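Local coordinates for hypothetical protein ebhA (Staphylococcus aureus, PDB 2DGJ) that probably mediates binding of the bacterial cell surface to extracellular matrix, as a cell wall-associated adhesin built from a string of three-helix bundles, at residues G4-G9 and D58-Q63; E103-Q108 and N116-N121. All blocks are in the same frame, centred on the assembly; numbering follows the deposited sequence.

Contact 1. Residues G4-G9 and D58-Q63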
# COMPACT_ATOMS: atom_id res chain seq x y z
N GLY A 4 -25.42 -11.27 31.96
CA GLY A 4 -23.98 -11.24 32.10
C GLY A 4 -23.24 -11.44 30.79
O GLY A 4 -22.24 -10.77 30.53
N GLN A 5 -23.75 -12.35 29.96
CA GLN A 5 -23.14 -12.62 28.67
C GLN A 5 -23.10 -11.37 27.80
O GLN A 5 -22.13 -11.14 27.08
CB GLN A 5 -23.92 -13.72 27.94
CG GLN A 5 -23.88 -15.08 28.64
CD GLN A 5 -24.74 -16.11 27.94
OE1 GLN A 5 -24.58 -16.35 26.74
NE2 GLN A 5 -25.65 -16.73 28.68
N LEU A 6 -24.16 -10.57 27.87
CA LEU A 6 -24.25 -9.33 27.10
C LEU A 6 -23.20 -8.35 27.59
O LEU A 6 -22.53 -7.68 26.80
CB LEU A 6 -25.65 -8.72 27.24
CG LEU A 6 -25.90 -7.47 26.39
CD1 LEU A 6 -25.78 -7.80 24.91
CD2 LEU A 6 -27.28 -6.92 26.71
N GLN A 7 -23.06 -8.26 28.91
CA GLN A 7 -22.07 -7.38 29.52
C GLN A 7 -20.69 -7.82 29.05
O GLN A 7 -19.81 -7.01 28.79
CB GLN A 7 -22.15 -7.46 31.04
CG GLN A 7 -21.07 -6.66 31.78
CD GLN A 7 -21.22 -5.16 31.62
OE1 GLN A 7 -22.21 -4.58 32.05
NE2 GLN A 7 -20.24 -4.53 30.98
N HIS A 8 -20.53 -9.14 28.94
CA HIS A 8 -19.28 -9.73 28.49
C HIS A 8 -18.96 -9.28 27.07
O HIS A 8 -17.82 -8.91 26.78
CB HIS A 8 -19.37 -11.26 28.55
CG HIS A 8 -18.22 -11.97 27.90
ND1 HIS A 8 -18.18 -12.26 26.55
CD2 HIS A 8 -17.05 -12.41 28.41
CE1 HIS A 8 -17.04 -12.85 26.26
NE2 HIS A 8 -16.33 -12.96 27.37
N GLY A 9 -19.96 -9.30 26.20
CA GLY A 9 -19.78 -8.87 24.82
C GLY A 9 -19.30 -7.43 24.77
O GLY A 9 -18.43 -7.08 23.99
N ASP A 58 -31.26 -10.85 24.84
CA ASP A 58 -30.73 -12.00 24.14
C ASP A 58 -30.52 -11.72 22.65
O ASP A 58 -29.54 -12.19 22.06
CB ASP A 58 -31.66 -13.20 24.32
CG ASP A 58 -30.92 -14.53 24.24
OD1 ASP A 58 -30.05 -14.78 25.10
OD2 ASP A 58 -31.20 -15.32 23.31
N ARG A 59 -31.43 -10.97 22.05
CA ARG A 59 -31.31 -10.63 20.64
C ARG A 59 -30.07 -9.76 20.48
O ARG A 59 -29.36 -9.84 19.48
CB ARG A 59 -32.54 -9.86 20.17
CG ARG A 59 -33.82 -10.69 20.13
CD ARG A 59 -35.04 -9.79 20.03
NE ARG A 59 -35.06 -8.99 18.80
CZ ARG A 59 -35.83 -7.92 18.62
NH1 ARG A 59 -36.65 -7.52 19.59
NH2 ARG A 59 -35.79 -7.26 17.47
N ALA A 60 -29.82 -8.93 21.49
CA ALA A 60 -28.66 -8.05 21.48
C ALA A 60 -27.40 -8.89 21.62
O ALA A 60 -26.40 -8.67 20.94
CB ALA A 60 -28.76 -7.06 22.63
N LEU A 61 -27.45 -9.87 22.52
CA LEU A 61 -26.32 -10.76 22.74
C LEU A 61 -26.06 -11.55 21.47
O LEU A 61 -24.93 -11.64 21.01
CB LEU A 61 -26.62 -11.73 23.89
CG LEU A 61 -25.61 -12.85 24.13
CD1 LEU A 61 -24.24 -12.26 24.36
CD2 LEU A 61 -26.05 -13.68 25.33
N GLN A 62 -27.13 -12.11 20.91
CA GLN A 62 -27.02 -12.89 19.68
C GLN A 62 -26.34 -12.11 18.56
O GLN A 62 -25.53 -12.65 17.82
CB GLN A 62 -28.41 -13.35 19.24
CG GLN A 62 -28.43 -14.17 17.95
CD GLN A 62 -28.62 -13.33 16.70
OE1 GLN A 62 -28.26 -13.76 15.60
NE2 GLN A 62 -29.21 -12.14 16.85
N GLN A 63 -26.68 -10.83 18.45
CA GLN A 63 -26.10 -9.99 17.41
C GLN A 63 -24.63 -9.65 17.65
O GLN A 63 -23.85 -9.52 16.70
CB GLN A 63 -26.94 -8.72 17.26
CG GLN A 63 -28.29 -9.00 16.61
CD GLN A 63 -29.22 -7.80 16.61
OE1 GLN A 63 -30.32 -7.87 16.06
NE2 GLN A 63 -28.80 -6.71 17.24

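Contact 2. Residues E103-Q108 and N116-N121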
# COMPACT_ATOMS: atom_id res chain seq x y z
N GLU A 103 9.76 -16.47 2.05
CA GLU A 103 8.71 -17.45 2.31
C GLU A 103 8.49 -17.52 3.81
O GLU A 103 7.37 -17.71 4.28
CB GLU A 103 9.14 -18.82 1.77
CG GLU A 103 8.16 -19.96 2.02
CD GLU A 103 6.86 -19.79 1.26
OE1 GLU A 103 6.80 -18.91 0.38
OE2 GLU A 103 5.91 -20.55 1.53
N GLY A 104 9.57 -17.37 4.57
CA GLY A 104 9.47 -17.41 6.01
C GLY A 104 8.79 -16.18 6.57
O GLY A 104 7.95 -16.28 7.46
N GLN A 105 9.16 -15.02 6.05
CA GLN A 105 8.57 -13.77 6.50
C GLN A 105 7.08 -13.75 6.16
O GLN A 105 6.28 -13.14 6.87
CB GLN A 105 9.28 -12.57 5.86
CG GLN A 105 10.76 -12.49 6.21
CD GLN A 105 11.46 -11.31 5.57
OE1 GLN A 105 11.44 -11.15 4.35
NE2 GLN A 105 12.10 -10.48 6.39
N ILE A 106 6.72 -14.41 5.06
CA ILE A 106 5.32 -14.48 4.65
C ILE A 106 4.56 -15.31 5.68
O ILE A 106 3.48 -14.93 6.13
CB ILE A 106 5.17 -15.15 3.26
CG1 ILE A 106 5.65 -14.19 2.17
CG2 ILE A 106 3.73 -15.57 3.04
CD1 ILE A 106 5.54 -14.77 0.76
N ASN A 107 5.13 -16.46 6.04
CA ASN A 107 4.49 -17.34 7.01
C ASN A 107 4.44 -16.71 8.40
O ASN A 107 3.52 -16.97 9.17
CB ASN A 107 5.24 -18.68 7.08
CG ASN A 107 5.24 -19.42 5.76
OD1 ASN A 107 4.29 -19.33 4.97
ND2 ASN A 107 6.30 -20.18 5.50
N GLN A 108 5.43 -15.88 8.71
CA GLN A 108 5.50 -15.23 10.02
C GLN A 108 4.67 -13.94 10.13
O GLN A 108 4.46 -13.45 11.23
CB GLN A 108 6.95 -14.92 10.39
CG GLN A 108 7.54 -15.88 11.41
CD GLN A 108 7.63 -17.30 10.91
OE1 GLN A 108 8.50 -17.64 10.11
NE2 GLN A 108 6.71 -18.15 11.36
N ASN A 116 1.62 -7.98 2.57
CA ASN A 116 1.79 -7.16 1.38
C ASN A 116 3.13 -6.46 1.42
O ASN A 116 3.78 -6.30 0.39
CB ASN A 116 0.65 -6.14 1.27
CG ASN A 116 -0.72 -6.79 1.28
OD1 ASN A 116 -0.95 -7.80 0.60
ND2 ASN A 116 -1.64 -6.21 2.04
N THR A 117 3.55 -6.03 2.60
CA THR A 117 4.84 -5.36 2.75
C THR A 117 5.94 -6.34 2.39
O THR A 117 6.95 -5.97 1.78
CB THR A 117 5.04 -4.85 4.19
OG1 THR A 117 4.26 -3.67 4.40
CG2 THR A 117 6.52 -4.55 4.46
N VAL A 118 5.75 -7.60 2.77
CA VAL A 118 6.72 -8.64 2.48
C VAL A 118 6.68 -8.94 0.99
O VAL A 118 7.70 -9.22 0.37
CB VAL A 118 6.43 -9.94 3.27
CG1 VAL A 118 7.32 -11.07 2.77
CG2 VAL A 118 6.67 -9.71 4.75
N LYS A 119 5.48 -8.88 0.41
CA LYS A 119 5.33 -9.14 -1.01
C LYS A 119 6.01 -8.02 -1.78
O LYS A 119 6.58 -8.24 -2.85
CB LYS A 119 3.85 -9.22 -1.40
CG LYS A 119 3.63 -9.48 -2.88
CD LYS A 119 2.19 -9.89 -3.21
CE LYS A 119 1.20 -8.75 -3.00
NZ LYS A 119 -0.18 -9.16 -3.43
N THR A 120 5.95 -6.82 -1.22
CA THR A 120 6.54 -5.64 -1.85
C THR A 120 8.06 -5.71 -1.84
O THR A 120 8.71 -5.43 -2.85
CB THR A 120 6.09 -4.34 -1.14
OG1 THR A 120 4.70 -4.12 -1.38
CG2 THR A 120 6.90 -3.16 -1.65
N ASN A 121 8.64 -6.09 -0.70
CA ASN A 121 10.09 -6.20 -0.59
C ASN A 121 10.63 -7.30 -1.50
O ASN A 121 11.72 -7.19 -2.04
CB ASN A 121 10.51 -6.48 0.86
CG ASN A 121 10.15 -5.36 1.80
OD1 ASN A 121 9.82 -4.25 1.36
ND2 ASN A 121 10.22 -5.63 3.10
O HOH W 1 10.58 -8.65 4.27

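Contact 1. Residues G4-G9 and D58-Q63
L61 and L6 carry the apolar contact between two helical segments that run in broadly the same direction, their axes 9.2 Å apart at closest approach and inclined by 38°. The two leucines reach across in opposite senses, each toward the partner backbone. With CG anti to the backbone N (chi1 -176°), L6 sends its CD1 methyl over the start of L61, where it lies 3.6 Å from L61 N. The same methyl also meets the side chain of A60, with 3.8 Å between L6 CD1 and A60 CB. In return, L61 CD1 comes to 3.6 Å from Q5 O, a methyl resting against the carbonyl of the facing helix.

The second methyl of L61 deals with a polar residue. Q5 and L61 approach obliquely, and L61 CD2 is 3.4 Å both from Q5 CB and from Q5 OE1, meeting the base of the glutamine as well as its amide oxygen. No hydrogen bond joins the segments, and the polar end of Q5 stays at the exposed border of an otherwise apolar contact.

Both segments lie in the FIVAR domain, and helix 27-46 is the third partner: L6 also packs on A40 and L44, and A60 on I43, so the three helices cover the buried side together, consistent with a three-helix bundle. A2, preceding the first helix, touches L61 and D58.

Contact 2. Residues E103-Q108 and N116-N121
A helical hairpin, whose facing segments belong to the GA module, brings helix 96-108 against helix 112-135, and V118 packs against I106 and the base of Q105. The valine points toward the opposite helix and divides its two methyls. CG1, anti to the backbone N (chi1 171°), meets the buried I106, with V118 CG1 3.6 Å from I106 CG1 as the two side chains pass at a slant. V118 CG2 lies 4.0 Å from Q105 CB; CG1 is equally far from that atom, so the base of the glutamine rests against both branches.

Beyond CG the Q105 chain extends to the exposed side, and its amide completes the contact through a water. This water donates to Q105 OE1 at 2.6 Å and accepts from N121 ND2 at 3.3 Å, bridging the helices one turn beyond V118. On the inner side I106 continues onto A84 and R85 of helix 73-88, so that the two segments pack with that helix in a three-helix arrangement.

One turn of helix 112-135 has an added internal bond: T120 OG1 donates to N116 O at 3.0 Å, reaching it from the face opposite the one used by T120 N. Between 103-108 and 116-121, then, direct contact is by van der Waals packing alone, while hydrogen bonding is delegated to solvent at the open edge.

In the fold
Contacts 1 and 2 follow one another along the chain and belong to successive modules, the first within a FIVAR domain and the second within the GA module that comes next. Their centres are 38 Å apart and their nearest atoms about 26 Å, so neither touches the other. The centre of contact 1 lies about 52 Å from the centre of the chain, near its N-terminal end, that of contact 2 about 14 Å. They also differ in topology: 4-9 and 58-63 join helices 3-11 and 55-70 across 48 intervening residues, while 103-108 and 116-121 are neighbours separated by seven. Bundles connected in series in this way are consistent with the rod-like shape described for this adhesin.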